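Local coordinates for ZT_dimer domain-containing protein (Thermotoga maritima, PDB 6VDA) that probably helps move divalent metal ions across the membrane, this chain being the zinc-binding C-terminal domain of a CzcD-type cation diffusion facilitator, at residues A[9-14]-A[70-75]; A[42-47]-A[76-81]. One frame throughout, in Å; residues are numbered along the deposited sequence.

Overall arrangement
The two contacts lie at different depths of one small alpha-beta domain, their centres about 13 Å apart. Contact 2 (42-47 with 76-81) is central: two neighbouring parallel strands, bonded through their backbones, with apolar side chains on the helix-covered face and carboxylates, one of them a zinc ligand, and a histidine on the other. Contact 1 (9-14 with 70-75) lies nearer the surface, where the first helix meets the turn leading from helix 54-71 into strand 75-84, and side-chain charges carry most of it. Both draw on the run from helix 54-71 to strand 75-84. They meet where Ile75 CD1 and Met11 SD pack against Ile42 CD1, joining the salt-bridged surface to the hydrophobic core.

Contact 1: residues A[9-14]-A[70-75]; sequences LDMYDD and KRRDDI
Arg72 reaches from just past the end of helix 54-71 to Asp10, Met11 and Asp14 of helix 6-19, and its side chain carries the largest share of the contact. CB leads toward the helix, and Arg72 CG comes within 3.9 Å of Asp14 OD2. Bends at chi2 and chi3 (-89° and -70°) turn CD and then NE; Arg72 CD lies 3.1 Å from Asp14 OD2. Arg72 NE passes 3.6 Å from Met11 CE and gives a weak hydrogen bond back to Asp74 OD1, while NH1 forms a salt bridge with Asp74 OD2. Met11 CE is 3.9 Å from Arg72 CZ, and Met11 CA lies over one guanidinium face. Arg72 NH2 is shared: it lies 3.4 Å from Asp14 OD2, in a weak hydrogen bond, and forms a salt bridge with Asp10 OD2 at the guanidinium edge. Asp10, Asp14, Arg72 and Asp74 thus make a salt-bridge network linking the first helix to the type I turn, Arg72 to Ile75, that leads into the last strand of the dimerisation domain. Beneath it Met11 brings CE to 3.9 Å from Ile75 CG1, and its side chain also touches Tyr40 and Ile33. Arg71 crosses Asp14 at about a right angle and continues onto Ala17 and Val18.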
ATOM      1  N   LEU A   9     -18.924  15.560   1.574  1.00 99.99           N
ATOM      2  CA  LEU A   9     -19.871  14.416   1.447  1.00 97.41           C
ATOM      3  C   LEU A   9     -20.023  14.009  -0.016  1.00 97.81           C
ATOM      4  O   LEU A   9     -19.929  12.795  -0.281  1.00 92.01           O
ATOM      5  CB  LEU A   9     -21.225  14.839   2.026  1.00 98.81           C
ATOM      6  CG  LEU A   9     -22.226  13.708   2.241  1.00 95.34           C
ATOM      7  CD1 LEU A   9     -21.793  12.830   3.406  1.00 91.45           C
ATOM      8  CD2 LEU A   9     -23.624  14.262   2.464  1.00 98.90           C
ATOM      9  N   ASP A  10     -20.288  14.981  -0.903  1.00100.20           N
ATOM     10  CA  ASP A  10     -20.424  14.779  -2.366  1.00 99.41           C
ATOM     11  C   ASP A  10     -19.273  13.864  -2.816  1.00 90.63           C
ATOM     12  O   ASP A  10     -19.532  12.881  -3.521  1.00 85.46           O
ATOM     13  CB  ASP A  10     -20.443  16.098  -3.148  1.00104.68           C
ATOM     14  CG  ASP A  10     -21.351  16.023  -4.370  1.00109.83           C
ATOM     15  OD1 ASP A  10     -22.584  15.866  -4.175  1.00118.66           O
ATOM     16  OD2 ASP A  10     -20.796  16.040  -5.526  1.00111.72           O
ATOM     17  N   MET A  11     -18.053  14.154  -2.356  1.00 89.16           N
ATOM     18  CA  MET A  11     -16.813  13.443  -2.779  1.00 90.98           C
ATOM     19  C   MET A  11     -16.841  11.983  -2.303  1.00 89.41           C
ATOM     20  O   MET A  11     -16.588  11.099  -3.154  1.00 86.91           O
ATOM     21  CB  MET A  11     -15.555  14.123  -2.231  1.00 94.58           C
ATOM     22  CG  MET A  11     -14.279  13.328  -2.489  1.00 93.95           C
ATOM     23  SD  MET A  11     -13.960  13.028  -4.243  1.00 97.64           S
ATOM     24  CE  MET A  11     -13.133  14.564  -4.656  1.00 97.17           C
ATOM     25  N   TYR A  12     -17.097  11.731  -1.008  1.00 86.12           N
ATOM     26  CA  TYR A  12     -17.174  10.353  -0.442  1.00 83.40           C
ATOM     27  C   TYR A  12     -18.249   9.586  -1.213  1.00 82.86           C
ATOM     28  O   TYR A  12     -18.016   8.410  -1.516  1.00 83.30           O
ATOM     29  CB  TYR A  12     -17.426  10.336   1.074  1.00 81.49           C
ATOM     30  CG  TYR A  12     -16.205  10.612   1.915  1.00 81.56           C
ATOM     31  CD1 TYR A  12     -15.099   9.778   1.868  1.00 81.13           C
ATOM     32  CD2 TYR A  12     -16.140  11.713   2.752  1.00 88.35           C
ATOM     33  CE1 TYR A  12     -13.965  10.031   2.624  1.00 83.10           C
ATOM     34  CE2 TYR A  12     -15.012  11.982   3.517  1.00 91.39           C
ATOM     35  CZ  TYR A  12     -13.921  11.132   3.459  1.00 89.38           C
ATOM     36  OH  TYR A  12     -12.804  11.384   4.206  1.00 93.21           O
ATOM     37  N   ASP A  13     -19.356  10.254  -1.559  1.00 87.28           N
ATOM     38  CA  ASP A  13     -20.496   9.653  -2.303  1.00 91.10           C
ATOM     39  C   ASP A  13     -19.975   9.144  -3.651  1.00 90.58           C
ATOM     40  O   ASP A  13     -20.222   7.971  -3.956  1.00 98.78           O
ATOM     41  CB  ASP A  13     -21.674  10.628  -2.440  1.00 94.18           C
ATOM     42  CG  ASP A  13     -22.507  10.800  -1.175  1.00 98.26           C
ATOM     43  OD1 ASP A  13     -22.466   9.906  -0.312  1.00 99.02           O
ATOM     44  OD2 ASP A  13     -23.204  11.827  -1.060  1.00102.27           O
ATOM     45  N   ASP A  14     -19.233   9.974  -4.392  1.00 93.23           N
ATOM     46  CA  ASP A  14     -18.696   9.652  -5.746  1.00 94.60           C
ATOM     47  C   ASP A  14     -17.672   8.506  -5.660  1.00 88.91           C
ATOM     48  O   ASP A  14     -17.685   7.643  -6.552  1.00 87.43           O
ATOM     49  CB  ASP A  14     -18.104  10.897  -6.419  1.00 96.43           C
ATOM     50  CG  ASP A  14     -19.135  11.985  -6.685  1.00102.12           C
ATOM     51  OD1 ASP A  14     -20.254  11.881  -6.139  1.00106.23           O
ATOM     52  OD2 ASP A  14     -18.818  12.927  -7.434  1.00101.15           O
ATOM     53  N   LYS A  70     -11.621   9.439 -14.003  1.00 90.96           N
ATOM     54  CA  LYS A  70     -12.612   9.722 -15.079  1.00 95.99           C
ATOM     55  C   LYS A  70     -13.868  10.373 -14.480  1.00 98.13           C
ATOM     56  O   LYS A  70     -14.490  11.192 -15.178  1.00105.39           O
ATOM     57  CB  LYS A  70     -13.001   8.445 -15.834  1.00 96.45           C
ATOM     58  CG  LYS A  70     -12.022   7.988 -16.908  1.00 98.60           C
ATOM     59  CD  LYS A  70     -12.600   6.953 -17.863  1.00100.40           C
ATOM     60  N   ARG A  71     -14.228  10.014 -13.246  1.00100.06           N
ATOM     61  CA  ARG A  71     -15.499  10.420 -12.579  1.00100.89           C
ATOM     62  C   ARG A  71     -15.414  11.888 -12.151  1.00103.30           C
ATOM     63  O   ARG A  71     -16.361  12.646 -12.442  1.00101.85           O
ATOM     64  CB  ARG A  71     -15.763   9.532 -11.360  1.00 96.53           C
ATOM     65  CG  ARG A  71     -16.941   9.960 -10.499  1.00 98.11           C
ATOM     66  CD  ARG A  71     -18.225   9.254 -10.877  1.00100.36           C
ATOM     67  NE  ARG A  71     -19.265   9.477  -9.881  1.00102.55           N
ATOM     68  CZ  ARG A  71     -20.396   8.780  -9.792  1.00103.30           C
ATOM     69  NH1 ARG A  71     -20.648   7.799 -10.642  1.00102.53           N
ATOM     70  NH2 ARG A  71     -21.275   9.070  -8.849  1.00105.67           N
ATOM     71  N   ARG A  72     -14.338  12.248 -11.449  1.00101.88           N
ATOM     72  CA  ARG A  72     -14.083  13.610 -10.914  1.00102.75           C
ATOM     73  C   ARG A  72     -12.809  14.159 -11.561  1.00100.48           C
ATOM     74  O   ARG A  72     -11.770  13.494 -11.448  1.00102.85           O
ATOM     75  CB  ARG A  72     -13.912  13.556  -9.393  1.00103.92           C
ATOM     76  CG  ARG A  72     -15.127  13.041  -8.632  1.00103.57           C
ATOM     77  CD  ARG A  72     -16.085  14.153  -8.265  1.00108.18           C
ATOM     78  NE  ARG A  72     -15.531  15.048  -7.237  1.00110.47           N
ATOM     79  CZ  ARG A  72     -16.258  15.921  -6.503  1.00113.41           C
ATOM     80  NH1 ARG A  72     -15.667  16.708  -5.625  1.00112.97           N
ATOM     81  NH2 ARG A  72     -17.578  15.922  -6.583  1.00121.51           N
ATOM     82  N   ASP A  73     -12.886  15.337 -12.183  1.00 98.83           N
ATOM     83  CA  ASP A  73     -11.725  16.003 -12.830  1.00 99.92           C
ATOM     84  C   ASP A  73     -10.875  16.729 -11.773  1.00 96.91           C
ATOM     85  O   ASP A  73      -9.869  17.342 -12.171  1.00 95.26           O
ATOM     86  CB  ASP A  73     -12.176  16.947 -13.951  1.00105.05           C
ATOM     87  CG  ASP A  73     -13.104  18.066 -13.501  1.00108.06           C
ATOM     88  OD1 ASP A  73     -14.317  17.803 -13.356  1.00106.48           O
ATOM     89  OD2 ASP A  73     -12.604  19.188 -13.298  1.00109.54           O
ATOM     90  N   ASP A  74     -11.242  16.653 -10.487  1.00 93.89           N
ATOM     91  CA  ASP A  74     -10.543  17.357  -9.374  1.00 95.76           C
ATOM     92  C   ASP A  74      -9.810  16.358  -8.464  1.00 94.23           C
ATOM     93  O   ASP A  74      -9.252  16.808  -7.451  1.00 92.77           O
ATOM     94  CB  ASP A  74     -11.508  18.241  -8.578  1.00 97.08           C
ATOM     95  CG  ASP A  74     -12.685  17.502  -7.972  1.00 95.28           C
ATOM     96  OD1 ASP A  74     -12.902  16.338  -8.349  1.00 95.35           O
ATOM     97  OD2 ASP A  74     -13.376  18.098  -7.130  1.00 96.16           O
ATOM     98  N   ILE A  75      -9.792  15.064  -8.809  1.00 95.19           N
ATOM     99  CA  ILE A  75      -8.948  14.034  -8.131  1.00 92.17           C
ATOM    100  C   ILE A  75      -7.609  13.955  -8.870  1.00 92.87           C
ATOM    101  O   ILE A  75      -7.619  13.645 -10.071  1.00 93.27           O
ATOM    102  CB  ILE A  75      -9.647  12.660  -8.078  1.00 89.90           C
ATOM    103  CG1 ILE A  75     -10.953  12.717  -7.282  1.00 88.63           C
ATOM    104  CG2 ILE A  75      -8.704  11.599  -7.526  1.00 87.96           C
ATOM    105  CD1 ILE A  75     -11.808  11.478  -7.424  1.00 87.51           C
TER

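Contact 2: residues A[42-47]-A[76-81]; sequences IEMDIE and EDVTIH. With ZN (zinc ion), chain B.
Met44 O takes the backbone N-H of His81 at 2.9 Å in a nearly straight bond and is also approached by Ile80 CA in a CA-H...O contact. Ile46 N returns a bond to His81 O, and Ile42 is bonded to Asp77 and Thr79, the pattern of parallel strands. Two carboxylates meet the edge of the His81 ring at different atoms. His81 ND1 gives a hydrogen bond to Asp45 OD1 at 3.2 Å, the carboxylate turned 88° from the ring; Glu43 OE1 comes to 3.0 Å from His81 CE1, while Glu43 OE2 pairs with Arg34. Asp45 OD2 binds zinc at 2.2 Å with His29, Glu83 and Glu89, so His81 is a second-shell partner of the metal site. An alanine at His81 would probably leave Asp45 OD1 without this donor, the carboxylate held mainly through its OD2 bond to zinc. On the face of Ile42, Met44, Val78 and Ile80, Met44 CG packs 4.0 Å from Ile80 CG1; Ile46 CG1 meets Ile80 CG2 at 3.7 Å. This face lies under helix 54-71, the crossover of the beta-alpha-beta unit, through Ile64 and Met68, and under helix 6-19 through Ile15 and Leu19; strand 26-36 flanks 39-48 antiparallel.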
ATOM      1  N   ILE A  42      -6.747  10.881  -2.824  1.00 85.05           N
ATOM      2  CA  ILE A  42      -7.629   9.845  -2.217  1.00 83.58           C
ATOM      3  C   ILE A  42      -6.807   8.604  -1.887  1.00 81.58           C
ATOM      4  O   ILE A  42      -6.068   8.113  -2.762  1.00 79.26           O
ATOM      5  CB  ILE A  42      -8.806   9.497  -3.143  1.00 83.63           C
ATOM      6  CG1 ILE A  42      -9.666  10.728  -3.420  1.00 85.73           C
ATOM      7  CG2 ILE A  42      -9.622   8.352  -2.555  1.00 83.58           C
ATOM      8  CD1 ILE A  42     -10.604  10.541  -4.573  1.00 90.11           C
ATOM      9  N   GLU A  43      -6.989   8.108  -0.667  1.00 81.01           N
ATOM     10  CA  GLU A  43      -6.350   6.874  -0.158  1.00 83.54           C
ATOM     11  C   GLU A  43      -7.445   5.987   0.439  1.00 79.40           C
ATOM     12  O   GLU A  43      -8.419   6.538   0.983  1.00 79.23           O
ATOM     13  CB  GLU A  43      -5.275   7.282   0.841  1.00 89.01           C
ATOM     14  CG  GLU A  43      -4.727   6.147   1.671  1.00 93.20           C
ATOM     15  CD  GLU A  43      -3.504   6.582   2.455  1.00 99.37           C
ATOM     16  OE1 GLU A  43      -2.450   5.942   2.291  1.00104.62           O
ATOM     17  OE2 GLU A  43      -3.607   7.583   3.202  1.00103.32           O
ATOM     18  N   MET A  44      -7.315   4.667   0.315  1.00 76.85           N
ATOM     19  CA  MET A  44      -8.326   3.723   0.845  1.00 71.92           C
ATOM     20  C   MET A  44      -7.714   2.331   1.021  1.00 73.76           C
ATOM     21  O   MET A  44      -6.696   2.027   0.371  1.00 75.59           O
ATOM     22  CB  MET A  44      -9.536   3.651  -0.092  1.00 73.56           C
ATOM     23  CG  MET A  44      -9.263   2.995  -1.436  1.00 74.36           C
ATOM     24  SD  MET A  44     -10.694   3.116  -2.551  1.00 80.38           S
ATOM     25  CE  MET A  44     -10.560   4.813  -3.106  1.00 80.28           C
ATOM     26  N   ASP A  45      -8.320   1.525   1.889  1.00 73.19           N
ATOM     27  CA  ASP A  45      -8.093   0.062   1.962  1.00 73.15           C
ATOM     28  C   ASP A  45      -9.289  -0.612   1.298  1.00 71.33           C
ATOM     29  O   ASP A  45     -10.405  -0.118   1.503  1.00 70.52           O
ATOM     30  CB  ASP A  45      -7.935  -0.411   3.406  1.00 75.43           C
ATOM     31  CG  ASP A  45      -6.689   0.129   4.082  1.00 75.51           C
ATOM     32  OD1 ASP A  45      -5.996   0.929   3.446  1.00 76.51           O
ATOM     33  OD2 ASP A  45      -6.422  -0.268   5.230  1.00 76.45           O
ATOM     34  N   ILE A  46      -9.056  -1.664   0.511  1.00 69.69           N
ATOM     35  CA  ILE A  46     -10.132  -2.586   0.047  1.00 69.78           C
ATOM     36  C   ILE A  46      -9.760  -4.000   0.485  1.00 68.20           C
ATOM     37  O   ILE A  46      -8.567  -4.271   0.685  1.00 71.18           O
ATOM     38  CB  ILE A  46     -10.367  -2.486  -1.478  1.00 67.84           C
ATOM     39  CG1 ILE A  46      -9.133  -2.905  -2.282  1.00 66.58           C
ATOM     40  CG2 ILE A  46     -10.851  -1.095  -1.857  1.00 66.28           C
ATOM     41  CD1 ILE A  46      -9.410  -3.140  -3.745  1.00 68.40           C
ATOM     42  N   GLU A  47     -10.759  -4.871   0.587  1.00 72.74           N
ATOM     43  CA  GLU A  47     -10.578  -6.322   0.815  1.00 73.21           C
ATOM     44  C   GLU A  47     -10.960  -7.088  -0.457  1.00 74.43           C
ATOM     45  O   GLU A  47     -11.942  -6.706  -1.131  1.00 74.31           O
ATOM     46  CB  GLU A  47     -11.400  -6.743   2.028  1.00 75.14           C
ATOM     47  CG  GLU A  47     -10.850  -6.184   3.317  1.00 76.24           C
ATOM     48  CD  GLU A  47     -11.657  -6.549   4.546  1.00 78.83           C
ATOM     49  OE1 GLU A  47     -12.125  -7.699   4.625  1.00 83.50           O
ATOM     50  OE2 GLU A  47     -11.817  -5.679   5.411  1.00 79.34           O
ATOM     51  N   GLU A  76      -6.508  14.213  -8.159  1.00 95.33           N
ATOM     52  CA  GLU A  76      -5.124  14.254  -8.703  1.00 99.09           C
ATOM     53  C   GLU A  76      -4.527  12.838  -8.684  1.00 97.99           C
ATOM     54  O   GLU A  76      -3.876  12.470  -9.680  1.00101.33           O
ATOM     55  CB  GLU A  76      -4.286  15.253  -7.897  1.00102.90           C
ATOM     56  CG  GLU A  76      -2.853  15.402  -8.382  1.00108.45           C
ATOM     57  CD  GLU A  76      -2.680  16.038  -9.753  1.00113.02           C
ATOM     58  OE1 GLU A  76      -3.538  16.859 -10.147  1.00116.90           O
ATOM     59  OE2 GLU A  76      -1.680  15.715 -10.423  1.00115.30           O
ATOM     60  N   ASP A  77      -4.734  12.070  -7.605  1.00 92.24           N
ATOM     61  CA  ASP A  77      -4.251  10.665  -7.503  1.00 89.62           C
ATOM     62  C   ASP A  77      -5.097   9.846  -6.513  1.00 86.93           C
ATOM     63  O   ASP A  77      -5.803  10.439  -5.666  1.00 84.70           O
ATOM     64  CB  ASP A  77      -2.772  10.616  -7.115  1.00 91.28           C
ATOM     65  CG  ASP A  77      -2.041   9.402  -7.661  1.00 91.49           C
ATOM     66  OD1 ASP A  77      -2.720   8.428  -8.049  1.00 88.05           O
ATOM     67  OD2 ASP A  77      -0.796   9.442  -7.703  1.00 96.81           O
ATOM     68  N   VAL A  78      -5.023   8.518  -6.636  1.00 80.28           N
ATOM     69  CA  VAL A  78      -5.751   7.540  -5.780  1.00 79.77           C
ATOM     70  C   VAL A  78      -4.818   6.373  -5.503  1.00 79.66           C
ATOM     71  O   VAL A  78      -4.414   5.724  -6.477  1.00 79.70           O
ATOM     72  CB  VAL A  78      -7.042   7.032  -6.445  1.00 79.71           C
ATOM     73  CG1 VAL A  78      -7.778   6.059  -5.532  1.00 77.16           C
ATOM     74  CG2 VAL A  78      -7.941   8.181  -6.881  1.00 80.72           C
ATOM     75  N   THR A  79      -4.509   6.126  -4.230  1.00 83.33           N
ATOM     76  CA  THR A  79      -3.698   4.973  -3.763  1.00 83.16           C
ATOM     77  C   THR A  79      -4.619   4.021  -2.993  1.00 81.25           C
ATOM     78  O   THR A  79      -5.369   4.500  -2.099  1.00 78.62           O
ATOM     79  CB  THR A  79      -2.490   5.423  -2.929  1.00 88.46           C
ATOM     80  OG1 THR A  79      -2.976   5.993  -1.715  1.00 92.65           O
ATOM     81  CG2 THR A  79      -1.615   6.426  -3.648  1.00 90.51           C
ATOM     82  N   ILE A  80      -4.541   2.732  -3.338  1.00 75.78           N
ATOM     83  CA  ILE A  80      -5.437   1.650  -2.849  1.00 75.77           C
ATOM     84  C   ILE A  80      -4.574   0.543  -2.251  1.00 74.68           C
ATOM     85  O   ILE A  80      -3.813  -0.066  -3.000  1.00 78.32           O
ATOM     86  CB  ILE A  80      -6.307   1.114  -3.999  1.00 74.42           C
ATOM     87  CG1 ILE A  80      -7.049   2.247  -4.707  1.00 76.97           C
ATOM     88  CG2 ILE A  80      -7.258   0.042  -3.491  1.00 74.69           C
ATOM     89  CD1 ILE A  80      -7.729   1.824  -5.981  1.00 79.61           C
ATOM     90  N   HIS A  81      -4.731   0.285  -0.956  1.00 75.22           N
ATOM     91  CA  HIS A  81      -4.110  -0.851  -0.231  1.00 76.45           C
ATOM     92  C   HIS A  81      -5.049  -2.058  -0.334  1.00 76.01           C
ATOM     93  O   HIS A  81      -6.280  -1.870  -0.191  1.00 77.25           O
ATOM     94  CB  HIS A  81      -3.777  -0.408   1.195  1.00 80.86           C
ATOM     95  CG  HIS A  81      -3.026   0.881   1.218  1.00 88.62           C
ATOM     96  ND1 HIS A  81      -3.572   2.051   1.731  1.00 92.03           N
ATOM     97  CD2 HIS A  81      -1.804   1.209   0.735  1.00 90.23           C
ATOM     98  CE1 HIS A  81      -2.702   3.030   1.600  1.00 92.13           C
ATOM     99  NE2 HIS A  81      -1.608   2.540   0.986  1.00 93.85           N
TER
HETATM  100 ZN    ZN B 401      -7.311  -2.051   6.144  1.00 88.32          ZN